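Local structure of fusolin (Unidentified entomopoxvirus, 4YN2) at residues Y147-T152 / L208-Q213; T152-N157 / N167-Y172; Y39-V44 / S56-E61. The protein forms viral spindles, protein microcrystals made within cells that enhance virulence, and probably acts on chitin through a lytic polysaccharide mono-oxygenase-like domain. All coordinates share one frame; numbering follows the deposited sequence.

Interaction 1 of 3, residues Y147-T152 / L208-Q213; sequences YEVYIT and LYVRWQ. With NAG (2-acetamido-2-deoxy-beta-D-glucopyranose), chain B.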
loop_
_atom_site.group_PDB
_atom_site.type_symbol
_atom_site.label_atom_id
_atom_site.label_comp_id
_atom_site.label_asym_id
_atom_site.label_seq_id
_atom_site.Cartn_x
_atom_site.Cartn_y
_atom_site.Cartn_z
ATOM N N TYR A 147 -8.401 1.666 -16.427
ATOM C CA TYR A 147 -7.803 1.299 -15.158
ATOM C C TYR A 147 -7.643 -0.190 -15.022
ATOM O O TYR A 147 -8.577 -0.920 -15.311
ATOM C CB TYR A 147 -8.694 1.784 -14.006
ATOM C CG TYR A 147 -8.579 3.262 -13.737
ATOM C CD1 TYR A 147 -9.327 4.180 -14.458
ATOM C CD2 TYR A 147 -7.707 3.745 -12.771
ATOM C CE1 TYR A 147 -9.232 5.544 -14.207
ATOM C CE2 TYR A 147 -7.591 5.107 -12.522
ATOM C CZ TYR A 147 -8.345 6.007 -13.248
ATOM O OH TYR A 147 -8.243 7.345 -12.982
ATOM N N GLU A 148 -6.479 -0.634 -14.547
ATOM C CA GLU A 148 -6.242 -2.014 -14.168
ATOM C C GLU A 148 -5.919 -2.011 -12.712
ATOM O O GLU A 148 -5.202 -1.115 -12.254
ATOM C CB GLU A 148 -5.106 -2.665 -14.961
ATOM C CG GLU A 148 -5.383 -2.816 -16.445
ATOM C CD GLU A 148 -4.178 -3.272 -17.237
ATOM O OE1 GLU A 148 -3.057 -3.264 -16.682
ATOM O OE2 GLU A 148 -4.350 -3.643 -18.418
ATOM N N VAL A 149 -6.444 -2.983 -11.970
ATOM C CA VAL A 149 -6.119 -3.155 -10.566
ATOM C C VAL A 149 -5.605 -4.557 -10.397
ATOM O O VAL A 149 -6.235 -5.507 -10.868
ATOM C CB VAL A 149 -7.289 -2.872 -9.598
ATOM C CG1 VAL A 149 -6.804 -2.892 -8.156
ATOM C CG2 VAL A 149 -7.948 -1.535 -9.912
ATOM N N TYR A 150 -4.446 -4.682 -9.751
ATOM C CA TYR A 150 -3.837 -5.956 -9.404
ATOM C C TYR A 150 -3.784 -6.042 -7.923
ATOM O O TYR A 150 -3.810 -5.012 -7.262
ATOM C CB TYR A 150 -2.413 -6.112 -9.965
ATOM C CG TYR A 150 -2.281 -5.913 -11.453
ATOM C CD1 TYR A 150 -2.317 -4.639 -12.012
ATOM C CD2 TYR A 150 -2.121 -6.997 -12.311
ATOM C CE1 TYR A 150 -2.194 -4.447 -13.384
ATOM C CE2 TYR A 150 -2.026 -6.817 -13.693
ATOM C CZ TYR A 150 -2.078 -5.539 -14.225
ATOM O OH TYR A 150 -1.980 -5.359 -15.581
ATOM N N ILE A 151 -3.689 -7.246 -7.395
ATOM C CA ILE A 151 -3.508 -7.474 -5.975
ATOM C C ILE A 151 -2.382 -8.469 -5.827
ATOM O O ILE A 151 -2.237 -9.382 -6.645
ATOM C CB ILE A 151 -4.797 -7.928 -5.228
ATOM C CG1 ILE A 151 -4.568 -7.918 -3.703
ATOM C CG2 ILE A 151 -5.293 -9.309 -5.711
ATOM C CD1 ILE A 151 -5.830 -8.037 -2.871
ATOM N N THR A 152 -1.603 -8.320 -4.769
ATOM C CA THR A 152 -0.554 -9.266 -4.496
ATOM C C THR A 152 -1.154 -10.649 -4.244
ATOM O O THR A 152 -2.265 -10.771 -3.726
ATOM C CB THR A 152 0.277 -8.819 -3.310
ATOM O OG1 THR A 152 -0.590 -8.302 -2.300
ATOM C CG2 THR A 152 1.333 -7.792 -3.695
ATOM N N LEU A 208 -2.460 -3.366 -3.349
ATOM C CA LEU A 208 -3.172 -3.200 -4.614
ATOM C C LEU A 208 -2.268 -2.398 -5.511
ATOM O O LEU A 208 -1.640 -1.448 -5.043
ATOM C CB LEU A 208 -4.508 -2.481 -4.466
ATOM C CG LEU A 208 -5.537 -3.094 -3.560
ATOM C CD1 LEU A 208 -6.682 -2.119 -3.364
ATOM C CD2 LEU A 208 -6.043 -4.412 -4.121
ATOM N N TYR A 209 -2.127 -2.803 -6.760
ATOM C CA TYR A 209 -1.332 -2.077 -7.740
ATOM C C TYR A 209 -2.314 -1.542 -8.741
ATOM O O TYR A 209 -2.971 -2.327 -9.427
ATOM C CB TYR A 209 -0.284 -2.974 -8.384
ATOM C CG TYR A 209 0.763 -2.236 -9.191
ATOM C CD1 TYR A 209 1.506 -1.207 -8.625
ATOM C CD2 TYR A 209 1.139 -2.684 -10.452
ATOM C CE1 TYR A 209 2.557 -0.615 -9.301
ATOM C CE2 TYR A 209 2.194 -2.094 -11.143
ATOM C CZ TYR A 209 2.895 -1.053 -10.568
ATOM O OH TYR A 209 3.939 -0.487 -11.255
ATOM N N VAL A 210 -2.504 -0.226 -8.748
ATOM C CA VAL A 210 -3.470 0.441 -9.617
ATOM C C VAL A 210 -2.730 1.090 -10.754
ATOM O O VAL A 210 -1.796 1.854 -10.526
ATOM C CB VAL A 210 -4.322 1.480 -8.837
ATOM C CG1 VAL A 210 -5.354 2.128 -9.752
ATOM C CG2 VAL A 210 -5.003 0.844 -7.624
ATOM N N ARG A 211 -3.156 0.806 -11.967
ATOM C CA ARG A 211 -2.565 1.344 -13.177
ATOM C C ARG A 211 -3.606 2.137 -13.932
ATOM O O ARG A 211 -4.642 1.581 -14.289
ATOM C CB ARG A 211 -2.030 0.214 -14.043
ATOM C CG ARG A 211 -1.468 0.649 -15.382
ATOM C CD ARG A 211 -1.171 -0.562 -16.229
ATOM N NE ARG A 211 -0.615 -0.171 -17.517
ATOM C CZ ARG A 211 -0.639 -0.899 -18.626
ATOM N NH1 ARG A 211 -1.198 -2.102 -18.628
ATOM N NH2 ARG A 211 -0.095 -0.433 -19.744
ATOM N N TRP A 212 -3.335 3.417 -14.175
ATOM C CA TRP A 212 -4.189 4.275 -14.989
ATOM C C TRP A 212 -3.449 4.487 -16.293
ATOM O O TRP A 212 -2.447 5.190 -16.316
ATOM C CB TRP A 212 -4.478 5.586 -14.275
ATOM C CG TRP A 212 -5.432 6.475 -15.010
ATOM C CD1 TRP A 212 -6.417 6.099 -15.876
ATOM C CD2 TRP A 212 -5.442 7.899 -14.988
ATOM N NE1 TRP A 212 -7.095 7.200 -16.322
ATOM C CE2 TRP A 212 -6.525 8.323 -15.786
ATOM C CE3 TRP A 212 -4.662 8.863 -14.340
ATOM C CZ2 TRP A 212 -6.853 9.663 -15.946
ATOM C CZ3 TRP A 212 -4.974 10.198 -14.519
ATOM C CH2 TRP A 212 -6.061 10.587 -15.306
ATOM N N GLN A 213 -3.900 3.843 -17.351
ATOM C CA GLN A 213 -3.228 3.865 -18.637
ATOM C C GLN A 213 -3.961 4.691 -19.670
ATOM O O GLN A 213 -5.112 4.398 -19.971
ATOM C CB GLN A 213 -3.106 2.428 -19.135
ATOM C CG GLN A 213 -2.401 2.261 -20.489
ATOM C CD GLN A 213 -1.016 2.839 -20.493
ATOM O OE1 GLN A 213 -0.172 2.485 -19.667
ATOM N NE2 GLN A 213 -0.710 3.694 -21.446
HETATM C C1 NAG B . -7.530 -4.578 -20.256
HETATM C C2 NAG B . -6.460 -5.523 -20.797
HETATM C C3 NAG B . -5.890 -4.918 -22.079
HETATM C C4 NAG B . -7.009 -4.596 -23.066
HETATM C C5 NAG B . -8.094 -3.751 -22.407
HETATM C C6 NAG B . -9.295 -3.503 -23.296
HETATM C C7 NAG B . -4.955 -6.934 -19.444
HETATM C C8 NAG B . -3.927 -6.937 -18.355
HETATM N N2 NAG B . -5.404 -5.727 -19.820
HETATM O O3 NAG B . -5.015 -5.884 -22.648
HETATM O O4 NAG B . -6.497 -3.862 -24.169
HETATM O O5 NAG B . -8.561 -4.423 -21.230
HETATM O O6 NAG B . -9.815 -4.695 -23.853
HETATM O O7 NAG B . -5.341 -7.971 -19.972
HETATM O O HOH W 1 -2.946 -3.238 -20.664
#
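Glu148 and Arg211 meet because their torsions send both chains along the same face of two antiparallel strands: Arg211 has CG anti to its backbone N (chi1 176°) and runs extended to NE, while Glu148 has CG anti to its carbonyl carbon and reaches out straight beside it. The pair closes as a salt bridge, Arg211 NH1 to Glu148 OE1 at 2.9 Å, with the oxygen in the guanidinium plane but approached from above the carboxylate plane. From the opposite face of that carboxylate Tyr150 OH donates to the same OE1 at 2.6 Å. Glu148 OE2 faces the glycan and takes the amide hydrogen of NAG N2 at 2.7 Å in a nearly straight bond, and a water also donates to it. Arg211 NH2 turns to Gln213 OE1 and to the carbonyl of Tyr76, another residue of the glycan pocket.

On the other face lie Tyr147, Val149, Ile151, Leu208, Val210 and Trp212. The Tyr147 ring makes an offset stack on the five-membered ring of Trp212, centroids 4.0 Å apart and planes 8° from parallel; flat rings can lie this close face to face, and Phe136 and Phe195 pack around the pair at steeper angles. Farther along, Ile151 CG1 meets Leu208 CD2 at 3.8 Å, branched aliphatics filling the interior against Ile199. Paired backbone hydrogen bonds at Glu148 with Arg211 and at Tyr150 with Tyr209 fix the register.

Two donors grip OE1 from opposite faces of the carboxylate, which should limit its rotation, and the neighbouring guanidinium probably favours its charged form, which leaves OE2 well suited to receive the sugar's acetamido N-H.

Interaction 2 of 3, residues T152-N157 / N167-Y172; sequences TKPSFN and NLDLIY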
loop_
_atom_site.group_PDB
_atom_site.type_symbol
_atom_site.label_atom_id
_atom_site.label_comp_id
_atom_site.label_asym_id
_atom_site.label_seq_id
_atom_site.Cartn_x
_atom_site.Cartn_y
_atom_site.Cartn_z
ATOM N N THR A 152 -1.603 -8.320 -4.769
ATOM C CA THR A 152 -0.554 -9.266 -4.496
ATOM C C THR A 152 -1.154 -10.649 -4.244
ATOM O O THR A 152 -2.265 -10.771 -3.726
ATOM C CB THR A 152 0.277 -8.819 -3.310
ATOM O OG1 THR A 152 -0.590 -8.302 -2.300
ATOM C CG2 THR A 152 1.333 -7.792 -3.695
ATOM N N LYS A 153 -0.400 -11.678 -4.578
ATOM C CA LYS A 153 -0.814 -13.066 -4.353
ATOM C C LYS A 153 -0.968 -13.338 -2.843
ATOM O O LYS A 153 -0.388 -12.617 -2.024
ATOM C CB LYS A 153 0.167 -14.055 -5.010
ATOM C CG LYS A 153 -0.009 -14.087 -6.518
ATOM C CD LYS A 153 0.913 -15.070 -7.202
ATOM C CE LYS A 153 0.858 -14.987 -8.719
ATOM N NZ LYS A 153 -0.374 -15.600 -9.273
ATOM N N PRO A 154 -1.816 -14.325 -2.478
ATOM C CA PRO A 154 -2.142 -14.571 -1.060
ATOM C C PRO A 154 -1.015 -14.703 -0.033
ATOM O O PRO A 154 -1.250 -14.345 1.127
ATOM C CB PRO A 154 -2.895 -15.893 -1.121
ATOM C CG PRO A 154 -3.558 -15.872 -2.418
ATOM C CD PRO A 154 -2.604 -15.215 -3.354
ATOM N N SER A 155 0.155 -15.211 -0.406
ATOM C CA SER A 155 1.251 -15.380 0.560
ATOM C C SER A 155 2.278 -14.232 0.500
ATOM O O SER A 155 3.328 -14.327 1.127
ATOM C CB SER A 155 1.951 -16.719 0.329
ATOM O OG SER A 155 2.450 -16.803 -0.992
ATOM N N PHE A 156 1.957 -13.126 -0.197
ATOM C CA PHE A 156 2.850 -11.976 -0.249
ATOM C C PHE A 156 3.128 -11.469 1.173
ATOM O O PHE A 156 2.221 -11.369 1.996
ATOM C CB PHE A 156 2.224 -10.879 -1.116
ATOM C CG PHE A 156 2.906 -9.540 -1.047
ATOM C CD1 PHE A 156 4.005 -9.263 -1.842
ATOM C CD2 PHE A 156 2.467 -8.565 -0.169
ATOM C CE1 PHE A 156 4.642 -8.029 -1.766
ATOM C CE2 PHE A 156 3.092 -7.325 -0.117
ATOM C CZ PHE A 156 4.189 -7.077 -0.895
ATOM N N ASN A 157 4.380 -11.149 1.445
ATOM C CA ASN A 157 4.812 -10.666 2.748
ATOM C C ASN A 157 5.391 -9.263 2.558
ATOM O O ASN A 157 6.489 -9.113 2.043
ATOM C CB ASN A 157 5.833 -11.660 3.328
ATOM C CG ASN A 157 6.291 -11.308 4.709
ATOM O OD1 ASN A 157 6.198 -10.165 5.141
ATOM N ND2 ASN A 157 6.840 -12.265 5.415
ATOM N N ASN A 167 4.248 -11.694 -8.661
ATOM C CA ASN A 167 3.448 -11.959 -7.463
ATOM C C ASN A 167 2.200 -11.071 -7.432
ATOM O O ASN A 167 1.597 -10.897 -6.370
ATOM C CB ASN A 167 4.269 -11.865 -6.168
ATOM C CG ASN A 167 4.881 -10.527 -5.856
ATOM O OD1 ASN A 167 4.563 -9.505 -6.451
ATOM N ND2 ASN A 167 5.789 -10.511 -4.915
ATOM N N LEU A 168 1.756 -10.602 -8.612
ATOM C CA LEU A 168 0.543 -9.812 -8.776
ATOM C C LEU A 168 -0.479 -10.571 -9.604
ATOM O O LEU A 168 -0.113 -11.202 -10.587
ATOM C CB LEU A 168 0.843 -8.473 -9.474
ATOM C CG LEU A 168 1.468 -7.366 -8.641
ATOM C CD1 LEU A 168 1.749 -6.168 -9.524
ATOM C CD2 LEU A 168 0.590 -7.000 -7.444
ATOM N N ASP A 169 -1.761 -10.448 -9.233
ATOM C CA ASP A 169 -2.908 -11.038 -9.928
ATOM C C ASP A 169 -3.826 -9.932 -10.415
ATOM O O ASP A 169 -4.212 -9.106 -9.590
ATOM C CB ASP A 169 -3.713 -11.921 -8.967
ATOM C CG ASP A 169 -3.053 -13.205 -8.538
ATOM O OD1 ASP A 169 -2.312 -13.788 -9.350
ATOM O OD2 ASP A 169 -3.335 -13.664 -7.420
ATOM N N LEU A 170 -4.231 -9.933 -11.700
ATOM C CA LEU A 170 -5.158 -8.921 -12.210
ATOM C C LEU A 170 -6.557 -9.211 -11.683
ATOM O O LEU A 170 -7.023 -10.336 -11.830
ATOM C CB LEU A 170 -5.154 -8.907 -13.745
ATOM C CG LEU A 170 -6.101 -7.904 -14.442
ATOM C CD1 LEU A 170 -5.600 -6.488 -14.324
ATOM C CD2 LEU A 170 -6.227 -8.245 -15.895
ATOM N N ILE A 171 -7.211 -8.231 -11.035
ATOM C CA ILE A 171 -8.583 -8.410 -10.522
ATOM C C ILE A 171 -9.574 -7.437 -11.174
ATOM O O ILE A 171 -10.772 -7.597 -10.975
ATOM C CB ILE A 171 -8.636 -8.296 -8.972
ATOM C CG1 ILE A 171 -8.158 -6.913 -8.459
ATOM C CG2 ILE A 171 -7.814 -9.438 -8.352
ATOM C CD1 ILE A 171 -8.483 -6.623 -7.009
ATOM N N TYR A 172 -9.104 -6.428 -11.927
ATOM C CA TYR A 172 -10.011 -5.453 -12.513
ATOM C C TYR A 172 -9.410 -4.799 -13.736
ATOM O O TYR A 172 -8.223 -4.494 -13.753
ATOM C CB TYR A 172 -10.336 -4.384 -11.482
ATOM C CG TYR A 172 -11.434 -3.424 -11.870
ATOM C CD1 TYR A 172 -12.771 -3.752 -11.676
ATOM C CD2 TYR A 172 -11.137 -2.151 -12.341
ATOM C CE1 TYR A 172 -13.787 -2.844 -11.963
ATOM C CE2 TYR A 172 -12.144 -1.253 -12.683
ATOM C CZ TYR A 172 -13.470 -1.586 -12.454
ATOM O OH TYR A 172 -14.452 -0.662 -12.742
#
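Thr152 and Leu168 form an antiparallel non-hydrogen-bonded pair where strand 145-152 ends, and a type I beta turn from Lys153 to Phe156 then leads the chain away from its neighbour, strand 168-174. The backbone hydrogen bond of the contact runs from Lys153 N to Asn167 O at 2.8 Å. The same carbonyl receives a CA-H...O contact from Thr152 CA. Within the turn, Phe156 N closes on Lys153 O, and Pro154 suits the second position because its ring fixes phi near the value required.

Apolar contacts gather on the inner side. Leu168 CD2 lies 3.9 Å from Thr152 CG2, and that methyl also sits over the centre of the Phe156 ring, a CH-pi arrangement 3.5 Å above the plane. A polar group borders the same ring: Asn167 ND2 comes to its edge, 3.8 Å from Phe156 CD1, with amide and ring planes perpendicular; ND2 donates to Arg162 O, while Asn167 OD1 accepts from Val164 N.

The salt bridge lies toward solvent, where a long flexible lysine can span the two chains. Its shaft crosses Asp169 at about a right angle, then bends at chi4 (-75°), bringing Lys153 NZ to the syn side of Asp169 OD1 at 2.7 Å.

Interaction 3 of 3, residues Y39-V44 / S56-E61; sequences YVYDKV and SAAQYE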
loop_
_atom_site.group_PDB
_atom_site.type_symbol
_atom_site.label_atom_id
_atom_site.label_comp_id
_atom_site.label_asym_id
_atom_site.label_seq_id
_atom_site.Cartn_x
_atom_site.Cartn_y
_atom_site.Cartn_z
ATOM N N TYR A 39 16.493 6.541 2.093
ATOM C CA TYR A 39 17.049 5.609 1.108
ATOM C C TYR A 39 17.553 6.357 -0.151
ATOM O O TYR A 39 18.685 6.157 -0.585
ATOM C CB TYR A 39 15.956 4.608 0.704
ATOM C CG TYR A 39 16.391 3.588 -0.315
ATOM C CD1 TYR A 39 16.904 2.360 0.080
ATOM C CD2 TYR A 39 16.230 3.821 -1.673
ATOM C CE1 TYR A 39 17.272 1.397 -0.851
ATOM C CE2 TYR A 39 16.601 2.867 -2.617
ATOM C CZ TYR A 39 17.125 1.656 -2.201
ATOM O OH TYR A 39 17.470 0.714 -3.135
ATOM N N VAL A 40 16.700 7.199 -0.736
ATOM C CA VAL A 40 17.052 7.976 -1.935
ATOM C C VAL A 40 18.108 9.046 -1.565
ATOM O O VAL A 40 19.051 9.257 -2.327
ATOM C CB VAL A 40 15.805 8.606 -2.604
ATOM C CG1 VAL A 40 16.205 9.571 -3.726
ATOM C CG2 VAL A 40 14.891 7.516 -3.150
ATOM N N TYR A 41 17.933 9.717 -0.421
ATOM C CA TYR A 41 18.889 10.728 0.071
ATOM C C TYR A 41 20.304 10.121 0.175
ATOM O O TYR A 41 21.239 10.628 -0.446
ATOM C CB TYR A 41 18.433 11.235 1.451
ATOM C CG TYR A 41 19.231 12.376 2.041
ATOM C CD1 TYR A 41 20.450 12.145 2.674
ATOM C CD2 TYR A 41 18.696 13.654 2.120
ATOM C CE1 TYR A 41 21.145 13.174 3.309
ATOM C CE2 TYR A 41 19.375 14.686 2.763
ATOM C CZ TYR A 41 20.590 14.441 3.375
ATOM O OH TYR A 41 21.251 15.486 3.985
ATOM N N ASP A 42 20.431 8.997 0.903
ATOM C CA ASP A 42 21.716 8.310 1.100
ATOM C C ASP A 42 22.244 7.710 -0.203
ATOM O O ASP A 42 23.450 7.749 -0.425
ATOM C CB ASP A 42 21.603 7.222 2.178
ATOM C CG ASP A 42 21.319 7.763 3.571
ATOM O OD1 ASP A 42 21.528 8.964 3.790
ATOM O OD2 ASP A 42 20.859 6.982 4.433
ATOM N N LYS A 43 21.363 7.196 -1.079
ATOM C CA LYS A 43 21.772 6.634 -2.375
ATOM C C LYS A 43 22.453 7.707 -3.231
ATOM O O LYS A 43 23.543 7.476 -3.772
ATOM C CB LYS A 43 20.547 6.055 -3.105
ATOM C CG LYS A 43 20.790 5.495 -4.486
ATOM C CD LYS A 43 19.517 4.832 -4.996
ATOM C CE LYS A 43 19.597 4.479 -6.451
ATOM N NZ LYS A 43 18.302 3.969 -6.956
ATOM N N VAL A 44 21.816 8.884 -3.330
ATOM C CA VAL A 44 22.323 9.995 -4.132
ATOM C C VAL A 44 23.541 10.652 -3.447
ATOM O O VAL A 44 24.495 10.996 -4.141
ATOM C CB VAL A 44 21.198 11.005 -4.446
ATOM C CG1 VAL A 44 21.749 12.270 -5.102
ATOM C CG2 VAL A 44 20.150 10.350 -5.345
ATOM N N SER A 56 17.384 17.250 -2.930
ATOM C CA SER A 56 16.498 17.451 -4.072
ATOM C C SER A 56 15.932 16.133 -4.609
ATOM O O SER A 56 14.760 16.096 -4.973
ATOM C CB SER A 56 17.224 18.185 -5.193
ATOM O OG SER A 56 17.590 19.489 -4.767
ATOM N N ALA A 57 16.765 15.077 -4.690
ATOM C CA ALA A 57 16.309 13.768 -5.169
ATOM C C ALA A 57 15.276 13.157 -4.221
ATOM O O ALA A 57 14.250 12.659 -4.678
ATOM C CB ALA A 57 17.479 12.827 -5.321
ATOM N N ALA A 58 15.537 13.221 -2.918
ATOM C CA ALA A 58 14.646 12.689 -1.880
ATOM C C ALA A 58 13.325 13.476 -1.824
ATOM O O ALA A 58 12.256 12.878 -1.714
ATOM C CB ALA A 58 15.349 12.730 -0.533
ATOM N N GLN A 59 13.391 14.809 -1.945
ATOM C CA GLN A 59 12.185 15.638 -1.958
ATOM C C GLN A 59 11.339 15.386 -3.208
ATOM O O GLN A 59 10.113 15.309 -3.114
ATOM C CB GLN A 59 12.549 17.117 -1.888
ATOM C CG GLN A 59 13.006 17.563 -0.515
ATOM C CD GLN A 59 13.452 19.005 -0.527
ATOM O OE1 GLN A 59 13.696 19.613 -1.574
ATOM N NE2 GLN A 59 13.507 19.607 0.632
ATOM N N TYR A 60 11.998 15.239 -4.367
ATOM C CA TYR A 60 11.347 14.995 -5.656
ATOM C C TYR A 60 10.485 13.739 -5.593
ATOM O O TYR A 60 9.394 13.713 -6.150
ATOM C CB TYR A 60 12.421 14.881 -6.754
ATOM C CG TYR A 60 11.903 14.624 -8.144
ATOM C CD1 TYR A 60 11.666 13.331 -8.591
ATOM C CD2 TYR A 60 11.708 15.669 -9.039
ATOM C CE1 TYR A 60 11.217 13.087 -9.879
ATOM C CE2 TYR A 60 11.293 15.434 -10.344
ATOM C CZ TYR A 60 11.074 14.137 -10.771
ATOM O OH TYR A 60 10.600 13.917 -12.041
ATOM N N GLU A 61 10.974 12.699 -4.889
ATOM C CA GLU A 61 10.265 11.437 -4.729
ATOM C C GLU A 61 8.865 11.654 -4.143
ATOM O O GLU A 61 7.905 11.033 -4.612
ATOM C CB GLU A 61 11.104 10.500 -3.840
ATOM C CG GLU A 61 10.417 9.240 -3.377
ATOM C CD GLU A 61 11.389 8.314 -2.682
ATOM O OE1 GLU A 61 11.979 8.714 -1.653
ATOM O OE2 GLU A 61 11.584 7.192 -3.188
#
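A helical hairpin, formed by helices 31-48 and 51-63 within the mono-oxygenase-like domain, brings residues 39-44 against residues 56-61. Their local axes approach to 7.9 Å and run at 151°, close to antiparallel, a spacing made possible by the small alanines on the second helix. Ala57 and Ala58 put only methyl groups into the interface, and the backbones draw in until the CA atoms of Tyr41 and Ala58 are 5.1 Å apart.

The two valines straddle Ala57. Val44 CG2 touches Ala57 CB at 3.6 Å, and Val40 CG1 reaches the same methyl at 3.8 Å while also lying against the Ala57 carbonyl group. One turn apart on their helix, Val40 and Val44 share a rotamer, CG1 anti to the backbone N (chi1 172° in both), which presents CG2 of Val44 and both branches of Val40 to the partner. Valine suits this place by its short, compact branches, and this rotamer is the one a helix favours for it. Beside them, Tyr41 meets Ala58 through its CB, 4.0 Å from the alanine methyl, and that methyl lies near the plane of the tyrosine ring at its edge; the Tyr41 side chain also touches Ala54 and Ile55.

At the other end Glu61, extended from the backbone, crosses obliquely to Val40 and lays its carboxylate on CG2, with OE2 at 3.3 Å. This is packing rather than a polar bond: OE2 has weak hydrogen bonds from the backbone N atoms of Gly108 and Val109, which place the buried acid beside a loop.

No hydrogen bond joins the two segments, and the close, alanine-lined interface is that of a tightly packed antiparallel helical hairpin.

In the fold
Interactions 1 and 2 belong to one sheet and share Thr152; their centres are 11 Å apart. Strand 145-152 is the common member, bordered by 206-214 in interaction 1 and by 168-174 in interaction 2, with a probable hydrogen bond from Asp169 N to Ile151 O, 2.8 Å. Interaction 2 is nested in the chain between the two strands of interaction 1. The glycan pocket spans both: Glu148 and Tyr150 come from the first, Leu170 from the second. On the other sheet face, the side chain of Trp212 lies about 5 Å from the zinc ion held by His1 and His142. Interaction 3 is separate, its centre 26 Å from that of interaction 1 and 29 Å from that of interaction 2.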